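Local coordinates for chitin oligosaccharide binding protein NagB2 (Paenibacillus sp. FPU-7, PDB 7EHU) that binds short chitin oligosaccharides as an extracellular solute-binding protein, probably handing them to a transporter for uptake, at residues L96-T102 with E132-D136; F128-F133 with W314-Y318; I185-A189 with Q268-L272. All blocks are in the same frame, centred on the assembly; numbering follows the deposited sequence.

Contacts 1 and 2 lie side by side, their centres about 7 Å apart, and share Glu132 and Phe133. They reach neighbouring strands, 93-97 and 309-320, of one mixed sheet, and each places residues against the bound sugar. Contact 1 is buried and turns on glycine backbone packed under an aromatic ring. Contact 2 is only partly buried: its Phe133 end is closed, while its Phe128 and Glu129 end is exposed and bridged by water. Contact 3 reaches the same sheet on the opposite side of the chain's centre, about 31 to 34 Å away between centres. Mostly buried, it is built from parallel backbone bonding and apolar side chains, several of them alanine, with waters at one end.

Contact 1: residues L96-T102 with E132-D136; sequences LFGGADT and EFTVD. With NAG (2-acetamido-2-deoxy-beta-D-glucopyranose), chain B; NAG (2-acetamido-2-deoxy-beta-D-glucopyranose), chain C.
Phe133 has CG anti to its carbonyl carbon (chi1 -70°), which lays its ring over Gly98. The CA of Gly98 sits above the ring centre, 3.9 Å from the centroid and 13° off the normal, a CH-pi contact. Leu96 O meets the ring edge, 3.7 Å from Phe133 CZ. Leu96 CD2 packs on Phe133 CE1 at 4.0 Å, the side chains running in opposite directions. The Thr102 and Phe133 side chains cross at about a right angle, with Thr102 OG1 3.6 Å from Phe133 CD1. That hydroxyl donates a hydrogen bond to Phe97 O from above the carbonyl plane.

The fold is that of a periplasmic-type binding protein: strand 93-97 ends at the sugar site and turns through two glycines into helix 100-107. Gly99, the N-cap residue, donates through N to Glu132 O at 2.8 Å in an almost straight bond (176°). A water donates to both Gly98 O and Glu132 OE1, tying the turn to the carboxylate. CB of Phe97 leads away from 132-136, and its ring meets the glycan. O6 of the chain B NAG lies in plane at the ring edge, and its O7 is 3.3 Å from Phe97 CZ. Arg77 makes a cation-pi contact with this ring.

Contact 2: residues F128-F133 with W314-Y318; sequences FELREF and WSNGY. With NAG (2-acetamido-2-deoxy-beta-D-glucopyranose), chain C; NAG (2-acetamido-2-deoxy-beta-D-glucopyranose), chain B.
Phe133 and Ser315 form the buried end of this contact, where the ring of Phe133 abuts the strand backbone. Phe133 CZ comes within 3.3 Å of Ser315 O, and the backbone N of Asn316 lies at the ring edge, near its plane. Beside them the Glu132 carboxylate reaches over Ser315, with OE1 3.4 Å from Ser315 CB.

The CB of Ser315 touches Glu132, but its bond from CA leads away overall. With OG set between the backbone N and the carbonyl carbon (chi1 59°), the hydroxyl reaches the sugar and shares a 2.7 Å hydrogen bond with O6 of the chain B NAG. Asn316 OD1 accepts from N2 of the chain C NAG at 2.9 Å (166°), consistent with recognition of the acetamido group. Asn95 holds the ND2 of Asn316. Strand 309-320 thus carries neighbouring pocket residues in the mixed sheet of this solute-binding fold, while the 3-10 turn 131-133 backs it.

The other end is just as close but exposed to solvent and bridged by water. Phe128 CB stands over one face of the Trp314 six-membered ring, offset toward the rim and 3.7 Å from the centroid, as a CH-pi contact. The ring planes are only 23° apart, but little of one ring lies above the other. The Glu129 and Trp314 side chains cross nearly at right angles, with the carboxylate inclined to the indole and Glu129 CD 3.4 Å from Trp314 CZ3. One water donates to Glu129 OE1 and accepts from Trp314 N. Another donates to Glu129 O and Trp314 O and accepts from Glu132 N. The indole NE1 bonds to Pro356 O.

Contact 3: residues I185-A189 with Q268-L272; sequences ITPIA and QAAML
Segments 185-189 and 268-272 run in the same general sense, their end-to-end directions 47° apart. The register pairs Thr186 with Ala269 and continues to Ala189 with Leu272. Ile188 and Met271 form a parallel beta bridge. Ala270 N donates to Thr186 O at 2.9 Å, and Ala189 N donates to Met271 O at 2.9 Å. Between them, Met271 N makes a weak, bent bond to Pro187 O (123°). The CA of Ala269 adds a CA-H...O contact to Thr186 O. At the Thr186 and Gln268 end, a water accepts from Thr186 N and donates to Gln268 O.

The side chains that meet are small or apolar. Ala189 CB touches Ala269 CB at 3.7 Å and Leu272 CD1 at 3.8 Å. The bridged pair Ile188 and Met271 project from the other face of the sheet, where Ile188 CG1 meets Met271 CG at 3.8 Å. Met271 CG lies between its backbone N and carbonyl carbon (chi1 68°), and this brings it to 3.3 Å from Pro187 O. Ile185 CG2 packs on Ala270 CB at 4.0 Å.

Ala270 and Leu272 bond through their backbones to Asn154 and Tyr152 of the antiparallel strand 138-154. Met271 N and O face Pro187 and Ala189 instead, which puts the short strand 188-189 on the other edge of strand 271-275. Helix 170-182 lies against Pro187, Ala270 and Met271, and helix 155-160 reaches Ile185, Ala270 and Met271. On the face of Ala189 and Leu272, Phe264 of helix 257-265 touches both side chains.

Contact 1: residues L96-T102 with E132-D136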
loop_
_atom_site.group_PDB
_atom_site.type_symbol
_atom_site.label_atom_id
_atom_site.label_comp_id
_atom_site.label_asym_id
_atom_site.label_seq_id
_atom_site.Cartn_x
_atom_site.Cartn_y
_atom_site.Cartn_z
ATOM N N LEU A 96 -3.476 10.227 -4.002
ATOM C CA LEU A 96 -2.345 10.212 -4.913
ATOM C C LEU A 96 -1.253 9.314 -4.350
ATOM O O LEU A 96 -1.009 9.300 -3.139
ATOM C CB LEU A 96 -1.779 11.631 -5.020
ATOM C CG LEU A 96 -0.504 11.833 -5.828
ATOM C CD1 LEU A 96 -0.727 11.569 -7.308
ATOM C CD2 LEU A 96 0.030 13.265 -5.632
ATOM N N PHE A 97 -0.545 8.597 -5.231
ATOM C CA PHE A 97 0.624 7.822 -4.844
ATOM C C PHE A 97 1.912 8.556 -5.196
ATOM O O PHE A 97 2.036 9.137 -6.279
ATOM C CB PHE A 97 0.623 6.438 -5.505
ATOM C CG PHE A 97 -0.285 5.485 -4.784
ATOM C CD1 PHE A 97 -1.652 5.478 -5.044
ATOM C CD2 PHE A 97 0.195 4.645 -3.774
ATOM C CE1 PHE A 97 -2.512 4.661 -4.335
ATOM C CE2 PHE A 97 -0.652 3.827 -3.057
ATOM C CZ PHE A 97 -2.010 3.829 -3.328
ATOM N N GLY A 98 2.895 8.436 -4.306
ATOM C CA GLY A 98 4.228 8.930 -4.543
ATOM C C GLY A 98 4.938 8.107 -5.600
ATOM O O GLY A 98 4.446 7.088 -6.101
ATOM N N GLY A 99 6.142 8.550 -5.931
ATOM C CA GLY A 99 6.937 7.870 -6.926
ATOM C C GLY A 99 6.436 8.141 -8.323
ATOM O O GLY A 99 6.069 9.277 -8.641
ATOM N N ALA A 100 6.367 7.078 -9.133
ATOM C CA ALA A 100 6.051 7.200 -10.557
ATOM C C ALA A 100 4.820 8.059 -10.816
ATOM O O ALA A 100 4.858 8.930 -11.679
ATOM C CB ALA A 100 5.880 5.812 -11.195
ATOM N N ASP A 101 3.703 7.801 -10.121
ATOM C CA ASP A 101 2.478 8.548 -10.414
ATOM C C ASP A 101 2.701 10.044 -10.201
ATOM O O ASP A 101 2.337 10.873 -11.045
ATOM C CB ASP A 101 1.324 8.085 -9.520
ATOM C CG ASP A 101 0.802 6.709 -9.851
ATOM O OD1 ASP A 101 1.221 6.051 -10.835
ATOM O OD2 ASP A 101 -0.025 6.237 -9.042
ATOM N N THR A 102 3.248 10.417 -9.040
ATOM C CA THR A 102 3.516 11.829 -8.740
ATOM C C THR A 102 4.495 12.422 -9.739
ATOM O O THR A 102 4.318 13.550 -10.195
ATOM C CB THR A 102 4.053 11.964 -7.300
ATOM O OG1 THR A 102 3.003 11.723 -6.364
ATOM C CG2 THR A 102 4.576 13.346 -7.020
ATOM N N GLU A 132 8.926 10.467 -1.532
ATOM C CA GLU A 132 8.186 9.910 -2.663
ATOM C C GLU A 132 7.382 10.983 -3.388
ATOM O O GLU A 132 7.077 10.848 -4.576
ATOM C CB GLU A 132 7.257 8.773 -2.227
ATOM C CG GLU A 132 7.937 7.506 -1.719
ATOM C CD GLU A 132 7.099 6.262 -1.884
ATOM O OE1 GLU A 132 6.024 6.333 -2.491
ATOM O OE2 GLU A 132 7.501 5.184 -1.386
ATOM N N PHE A 133 7.011 12.041 -2.687
ATOM C CA PHE A 133 6.189 13.098 -3.250
ATOM C C PHE A 133 7.012 14.287 -3.718
ATOM O O PHE A 133 6.440 15.303 -4.112
ATOM C CB PHE A 133 5.147 13.519 -2.224
ATOM C CG PHE A 133 4.091 12.489 -1.996
ATOM C CD1 PHE A 133 3.003 12.409 -2.851
ATOM C CD2 PHE A 133 4.201 11.569 -0.984
ATOM C CE1 PHE A 133 2.015 11.462 -2.656
ATOM C CE2 PHE A 133 3.198 10.602 -0.791
ATOM C CZ PHE A 133 2.111 10.571 -1.628
ATOM N N THR A 134 8.339 14.178 -3.702
ATOM C CA THR A 134 9.222 15.287 -4.036
ATOM C C THR A 134 9.831 15.064 -5.410
ATOM O O THR A 134 10.313 13.970 -5.708
ATOM C CB THR A 134 10.297 15.437 -2.961
ATOM O OG1 THR A 134 9.626 15.593 -1.703
ATOM C CG2 THR A 134 11.201 16.626 -3.225
ATOM N N VAL A 135 9.778 16.090 -6.254
ATOM C CA VAL A 135 10.324 16.043 -7.605
ATOM C C VAL A 135 11.110 17.337 -7.786
ATOM O O VAL A 135 10.550 18.431 -7.661
ATOM C CB VAL A 135 9.212 15.906 -8.669
ATOM C CG1 VAL A 135 9.781 15.759 -10.087
ATOM C CG2 VAL A 135 8.282 14.724 -8.369
ATOM N N ASP A 136 12.417 17.216 -8.002
ATOM C CA ASP A 136 13.293 18.381 -8.171
ATOM C C ASP A 136 13.114 19.388 -7.036
ATOM O O ASP A 136 13.070 20.607 -7.248
ATOM C CB ASP A 136 13.113 19.040 -9.542
ATOM C CG ASP A 136 13.471 18.111 -10.684
ATOM O OD1 ASP A 136 14.447 17.342 -10.538
ATOM O OD2 ASP A 136 12.791 18.151 -11.735
HETATM C C1 NAG B . -1.777 0.220 -1.882
HETATM C C2 NAG B . -1.688 0.151 -3.387
HETATM C C3 NAG B . -0.425 -0.593 -3.818
HETATM C C4 NAG B . 0.805 0.031 -3.167
HETATM C C5 NAG B . 0.623 0.104 -1.654
HETATM C C6 NAG B . 1.761 0.808 -0.945
HETATM C C7 NAG B . -3.726 0.220 -4.744
HETATM C C8 NAG B . -4.883 -0.568 -5.295
HETATM N N2 NAG B . -2.869 -0.456 -3.977
HETATM O O3 NAG B . -0.339 -0.535 -5.237
HETATM O O4 NAG B . 1.981 -0.733 -3.420
HETATM O O5 NAG B . -0.591 0.810 -1.356
HETATM O O6 NAG B . 1.912 2.148 -1.390
HETATM O O7 NAG B . -3.567 1.415 -4.996
HETATM C C1 NAG C . -4.981 2.433 1.704
HETATM C C2 NAG C . -3.509 2.808 1.699
HETATM C C3 NAG C . -2.884 2.547 0.331
HETATM C C4 NAG C . -3.225 1.157 -0.188
HETATM C C5 NAG C . -4.733 0.962 -0.109
HETATM C C6 NAG C . -5.208 -0.404 -0.537
HETATM C C7 NAG C . -2.968 4.667 3.250
HETATM C C8 NAG C . -2.905 6.154 3.391
HETATM N N2 NAG C . -3.350 4.214 2.047
HETATM O O3 NAG C . -1.482 2.724 0.465
HETATM O O4 NAG C . -2.850 1.060 -1.559
HETATM O O5 NAG C . -5.145 1.130 1.252
HETATM O O6 NAG C . -6.630 -0.473 -0.526
HETATM O O7 NAG C . -2.668 3.918 4.174
HETATM O O HOH W 1 4.207 5.074 -4.109
#

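Contact 2: residues F128-F133 with W314-Y318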
loop_
_atom_site.group_PDB
_atom_site.type_symbol
_atom_site.label_atom_id
_atom_site.label_comp_id
_atom_site.label_asym_id
_atom_site.label_seq_id
_atom_site.Cartn_x
_atom_site.Cartn_y
_atom_site.Cartn_z
ATOM N N PHE A 128 7.468 12.325 8.505
ATOM C CA PHE A 128 8.625 11.437 8.559
ATOM C C PHE A 128 9.417 11.495 7.254
ATOM O O PHE A 128 10.650 11.577 7.266
ATOM C CB PHE A 128 8.192 9.999 8.852
ATOM C CG PHE A 128 7.719 9.771 10.257
ATOM C CD1 PHE A 128 8.605 9.721 11.314
ATOM C CD2 PHE A 128 6.376 9.622 10.523
ATOM C CE1 PHE A 128 8.141 9.506 12.607
ATOM C CE2 PHE A 128 5.927 9.412 11.808
ATOM C CZ PHE A 128 6.803 9.361 12.840
ATOM N N GLU A 129 8.738 11.374 6.115
ATOM C CA GLU A 129 9.413 11.301 4.823
ATOM C C GLU A 129 8.508 11.808 3.715
ATOM O O GLU A 129 7.463 11.203 3.457
ATOM C CB GLU A 129 9.809 9.866 4.492
ATOM C CG GLU A 129 10.897 9.269 5.342
ATOM C CD GLU A 129 11.319 7.865 4.911
ATOM O OE1 GLU A 129 10.885 7.371 3.835
ATOM O OE2 GLU A 129 12.180 7.285 5.614
ATOM N N LEU A 130 8.934 12.862 3.023
ATOM C CA LEU A 130 8.225 13.354 1.852
ATOM C C LEU A 130 8.902 12.950 0.541
ATOM O O LEU A 130 8.442 13.356 -0.536
ATOM C CB LEU A 130 8.070 14.870 1.916
ATOM C CG LEU A 130 7.211 15.413 3.056
ATOM C CD1 LEU A 130 7.210 16.938 3.061
ATOM C CD2 LEU A 130 5.811 14.877 2.970
ATOM N N ARG A 131 9.954 12.128 0.600
ATOM C CA ARG A 131 10.753 11.867 -0.584
ATOM C C ARG A 131 9.895 11.371 -1.765
ATOM O O ARG A 131 10.128 11.779 -2.904
ATOM C CB ARG A 131 11.817 10.818 -0.245
ATOM C CG ARG A 131 12.756 10.656 -1.382
ATOM C CD ARG A 131 13.868 9.727 -1.239
ATOM N NE ARG A 131 14.689 9.749 -2.438
ATOM C CZ ARG A 131 14.295 9.317 -3.631
ATOM N NH1 ARG A 131 13.007 9.310 -3.923
ATOM N NH2 ARG A 131 15.159 9.246 -4.626
ATOM N N GLU A 132 8.926 10.467 -1.532
ATOM C CA GLU A 132 8.186 9.910 -2.663
ATOM C C GLU A 132 7.382 10.983 -3.388
ATOM O O GLU A 132 7.077 10.848 -4.576
ATOM C CB GLU A 132 7.257 8.773 -2.227
ATOM C CG GLU A 132 7.937 7.506 -1.719
ATOM C CD GLU A 132 7.099 6.262 -1.884
ATOM O OE1 GLU A 132 6.024 6.333 -2.491
ATOM O OE2 GLU A 132 7.501 5.184 -1.386
ATOM N N PHE A 133 7.011 12.041 -2.687
ATOM C CA PHE A 133 6.189 13.098 -3.250
ATOM C C PHE A 133 7.012 14.287 -3.718
ATOM O O PHE A 133 6.440 15.303 -4.112
ATOM C CB PHE A 133 5.147 13.519 -2.224
ATOM C CG PHE A 133 4.091 12.489 -1.996
ATOM C CD1 PHE A 133 3.003 12.409 -2.851
ATOM C CD2 PHE A 133 4.201 11.569 -0.984
ATOM C CE1 PHE A 133 2.015 11.462 -2.656
ATOM C CE2 PHE A 133 3.198 10.602 -0.791
ATOM C CZ PHE A 133 2.111 10.571 -1.628
ATOM N N TRP A 314 6.229 5.916 3.042
ATOM C CA TRP A 314 5.127 6.875 3.126
ATOM C C TRP A 314 4.762 7.206 1.684
ATOM O O TRP A 314 5.421 8.006 1.030
ATOM C CB TRP A 314 5.509 8.100 3.938
ATOM C CG TRP A 314 5.595 7.788 5.413
ATOM C CD1 TRP A 314 4.593 7.927 6.341
ATOM C CD2 TRP A 314 6.723 7.270 6.123
ATOM N NE1 TRP A 314 5.030 7.528 7.566
ATOM C CE2 TRP A 314 6.335 7.136 7.473
ATOM C CE3 TRP A 314 8.025 6.920 5.759
ATOM C CZ2 TRP A 314 7.194 6.653 8.461
ATOM C CZ3 TRP A 314 8.887 6.450 6.752
ATOM C CH2 TRP A 314 8.461 6.319 8.079
ATOM N N SER A 315 3.757 6.526 1.176
ATOM C CA SER A 315 3.492 6.472 -0.250
ATOM C C SER A 315 2.152 7.038 -0.683
ATOM O O SER A 315 1.970 7.254 -1.879
ATOM C CB SER A 315 3.493 5.005 -0.699
ATOM O OG SER A 315 2.494 4.305 0.039
ATOM N N ASN A 316 1.178 7.191 0.209
ATOM C CA ASN A 316 -0.185 7.479 -0.213
ATOM C C ASN A 316 -0.780 8.584 0.635
ATOM O O ASN A 316 -0.673 8.570 1.867
ATOM C CB ASN A 316 -1.040 6.209 -0.134
ATOM C CG ASN A 316 -2.437 6.389 -0.721
ATOM O OD1 ASN A 316 -3.444 6.157 -0.045
ATOM N ND2 ASN A 316 -2.509 6.830 -1.980
ATOM N N GLY A 317 -1.389 9.551 -0.027
ATOM C CA GLY A 317 -2.037 10.647 0.661
ATOM C C GLY A 317 -2.736 11.537 -0.327
ATOM O O GLY A 317 -3.168 11.042 -1.362
ATOM N N TYR A 318 -2.855 12.829 -0.045
ATOM C CA TYR A 318 -3.556 13.754 -0.934
ATOM C C TYR A 318 -2.557 14.602 -1.721
ATOM O O TYR A 318 -1.552 15.096 -1.188
ATOM C CB TYR A 318 -4.520 14.643 -0.134
ATOM C CG TYR A 318 -5.694 13.834 0.348
ATOM C CD1 TYR A 318 -6.633 13.349 -0.551
ATOM C CD2 TYR A 318 -5.847 13.487 1.693
ATOM C CE1 TYR A 318 -7.691 12.556 -0.124
ATOM C CE2 TYR A 318 -6.900 12.707 2.123
ATOM C CZ TYR A 318 -7.810 12.243 1.216
ATOM O OH TYR A 318 -8.846 11.421 1.587
HETATM C C1 NAG C . -4.981 2.433 1.704
HETATM C C2 NAG C . -3.509 2.808 1.699
HETATM C C3 NAG C . -2.884 2.547 0.331
HETATM C C4 NAG C . -3.225 1.157 -0.188
HETATM C C5 NAG C . -4.733 0.962 -0.109
HETATM C C6 NAG C . -5.208 -0.404 -0.537
HETATM C C7 NAG C . -2.968 4.667 3.250
HETATM C C8 NAG C . -2.905 6.154 3.391
HETATM N N2 NAG C . -3.350 4.214 2.047
HETATM O O3 NAG C . -1.482 2.724 0.465
HETATM O O4 NAG C . -2.850 1.060 -1.559
HETATM O O5 NAG C . -5.145 1.130 1.252
HETATM O O6 NAG C . -6.630 -0.473 -0.526
HETATM O O7 NAG C . -2.668 3.918 4.174
HETATM C C1 NAG B . -1.777 0.220 -1.882
HETATM C C2 NAG B . -1.688 0.151 -3.387
HETATM C C3 NAG B . -0.425 -0.593 -3.818
HETATM C C4 NAG B . 0.805 0.031 -3.167
HETATM C C5 NAG B . 0.623 0.104 -1.654
HETATM C C6 NAG B . 1.761 0.808 -0.945
HETATM C C7 NAG B . -3.726 0.220 -4.744
HETATM C C8 NAG B . -4.883 -0.568 -5.295
HETATM N N2 NAG B . -2.869 -0.456 -3.977
HETATM O O3 NAG B . -0.339 -0.535 -5.237
HETATM O O4 NAG B . 1.981 -0.733 -3.420
HETATM O O5 NAG B . -0.591 0.810 -1.356
HETATM O O6 NAG B . 1.912 2.148 -1.390
HETATM O O7 NAG B . -3.567 1.415 -4.996
HETATM O O HOH W 2 8.774 7.144 2.075
HETATM O O HOH W 3 7.642 9.645 1.074
#

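Contact 3: residues I185-A189 with Q268-L272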
loop_
_atom_site.group_PDB
_atom_site.type_symbol
_atom_site.label_atom_id
_atom_site.label_comp_id
_atom_site.label_asym_id
_atom_site.label_seq_id
_atom_site.Cartn_x
_atom_site.Cartn_y
_atom_site.Cartn_z
ATOM N N ILE A 185 -5.196 -26.914 6.791
ATOM C CA ILE A 185 -5.400 -25.493 7.052
ATOM C C ILE A 185 -4.879 -24.757 5.825
ATOM O O ILE A 185 -3.702 -24.901 5.470
ATOM C CB ILE A 185 -4.659 -25.030 8.323
ATOM C CG1 ILE A 185 -5.180 -25.758 9.572
ATOM C CG2 ILE A 185 -4.782 -23.521 8.501
ATOM C CD1 ILE A 185 -4.225 -25.697 10.758
ATOM N N THR A 186 -5.736 -23.972 5.177
ATOM C CA THR A 186 -5.299 -23.145 4.050
ATOM C C THR A 186 -4.174 -22.229 4.530
ATOM O O THR A 186 -4.402 -21.410 5.428
ATOM C CB THR A 186 -6.459 -22.300 3.529
ATOM O OG1 THR A 186 -7.557 -23.147 3.190
ATOM C CG2 THR A 186 -6.052 -21.483 2.298
ATOM N N PRO A 187 -2.955 -22.346 4.013
ATOM C CA PRO A 187 -1.860 -21.605 4.656
ATOM C C PRO A 187 -1.906 -20.099 4.471
ATOM O O PRO A 187 -1.773 -19.368 5.459
ATOM C CB PRO A 187 -0.593 -22.255 4.081
ATOM C CG PRO A 187 -1.054 -23.663 3.722
ATOM C CD PRO A 187 -2.422 -23.401 3.128
ATOM N N ILE A 188 -2.100 -19.620 3.240
ATOM C CA ILE A 188 -1.973 -18.200 2.907
ATOM C C ILE A 188 -3.253 -17.725 2.228
ATOM O O ILE A 188 -3.597 -18.199 1.138
ATOM C CB ILE A 188 -0.775 -17.929 1.977
ATOM C CG1 ILE A 188 0.538 -18.447 2.564
ATOM C CG2 ILE A 188 -0.670 -16.438 1.673
ATOM C CD1 ILE A 188 1.692 -18.485 1.587
ATOM N N ALA A 189 -3.957 -16.798 2.875
ATOM C CA ALA A 189 -5.076 -16.110 2.244
ATOM C C ALA A 189 -4.570 -15.090 1.239
ATOM O O ALA A 189 -3.552 -14.433 1.457
ATOM C CB ALA A 189 -5.892 -15.386 3.308
ATOM N N GLN A 268 -10.100 -18.698 8.346
ATOM C CA GLN A 268 -10.152 -19.713 7.304
ATOM C C GLN A 268 -8.823 -19.911 6.586
ATOM O O GLN A 268 -8.748 -20.754 5.683
ATOM C CB GLN A 268 -11.287 -19.388 6.309
ATOM C CG GLN A 268 -12.653 -19.198 6.993
ATOM C CD GLN A 268 -13.005 -20.320 7.928
ATOM O OE1 GLN A 268 -13.254 -20.114 9.136
ATOM N NE2 GLN A 268 -13.016 -21.517 7.399
ATOM N N ALA A 269 -7.783 -19.158 6.950
ATOM C CA ALA A 269 -6.436 -19.356 6.435
ATOM C C ALA A 269 -5.465 -18.871 7.498
ATOM O O ALA A 269 -5.803 -18.009 8.303
ATOM C CB ALA A 269 -6.184 -18.577 5.149
ATOM N N ALA A 270 -4.249 -19.407 7.489
ATOM C CA ALA A 270 -3.339 -19.194 8.614
ATOM C C ALA A 270 -2.568 -17.875 8.580
ATOM O O ALA A 270 -2.107 -17.429 9.632
ATOM C CB ALA A 270 -2.337 -20.346 8.692
ATOM N N MET A 271 -2.394 -17.255 7.420
ATOM C CA MET A 271 -1.663 -15.997 7.343
ATOM C C MET A 271 -2.134 -15.202 6.143
ATOM O O MET A 271 -2.843 -15.705 5.271
ATOM C CB MET A 271 -0.147 -16.220 7.303
ATOM C CG MET A 271 0.337 -16.870 6.021
ATOM S SD MET A 271 2.030 -17.519 6.111
ATOM C CE MET A 271 1.680 -19.163 6.704
ATOM N N LEU A 272 -1.701 -13.947 6.106
ATOM C CA LEU A 272 -2.131 -12.986 5.093
ATOM C C LEU A 272 -1.001 -11.994 4.897
ATOM O O LEU A 272 -0.581 -11.360 5.867
ATOM C CB LEU A 272 -3.378 -12.244 5.585
ATOM C CG LEU A 272 -3.913 -11.139 4.679
ATOM C CD1 LEU A 272 -4.746 -11.746 3.548
ATOM C CD2 LEU A 272 -4.748 -10.165 5.442
HETATM O O HOH W 4 -8.355 -23.426 6.519
HETATM O O HOH W 5 -10.281 -22.823 3.418
#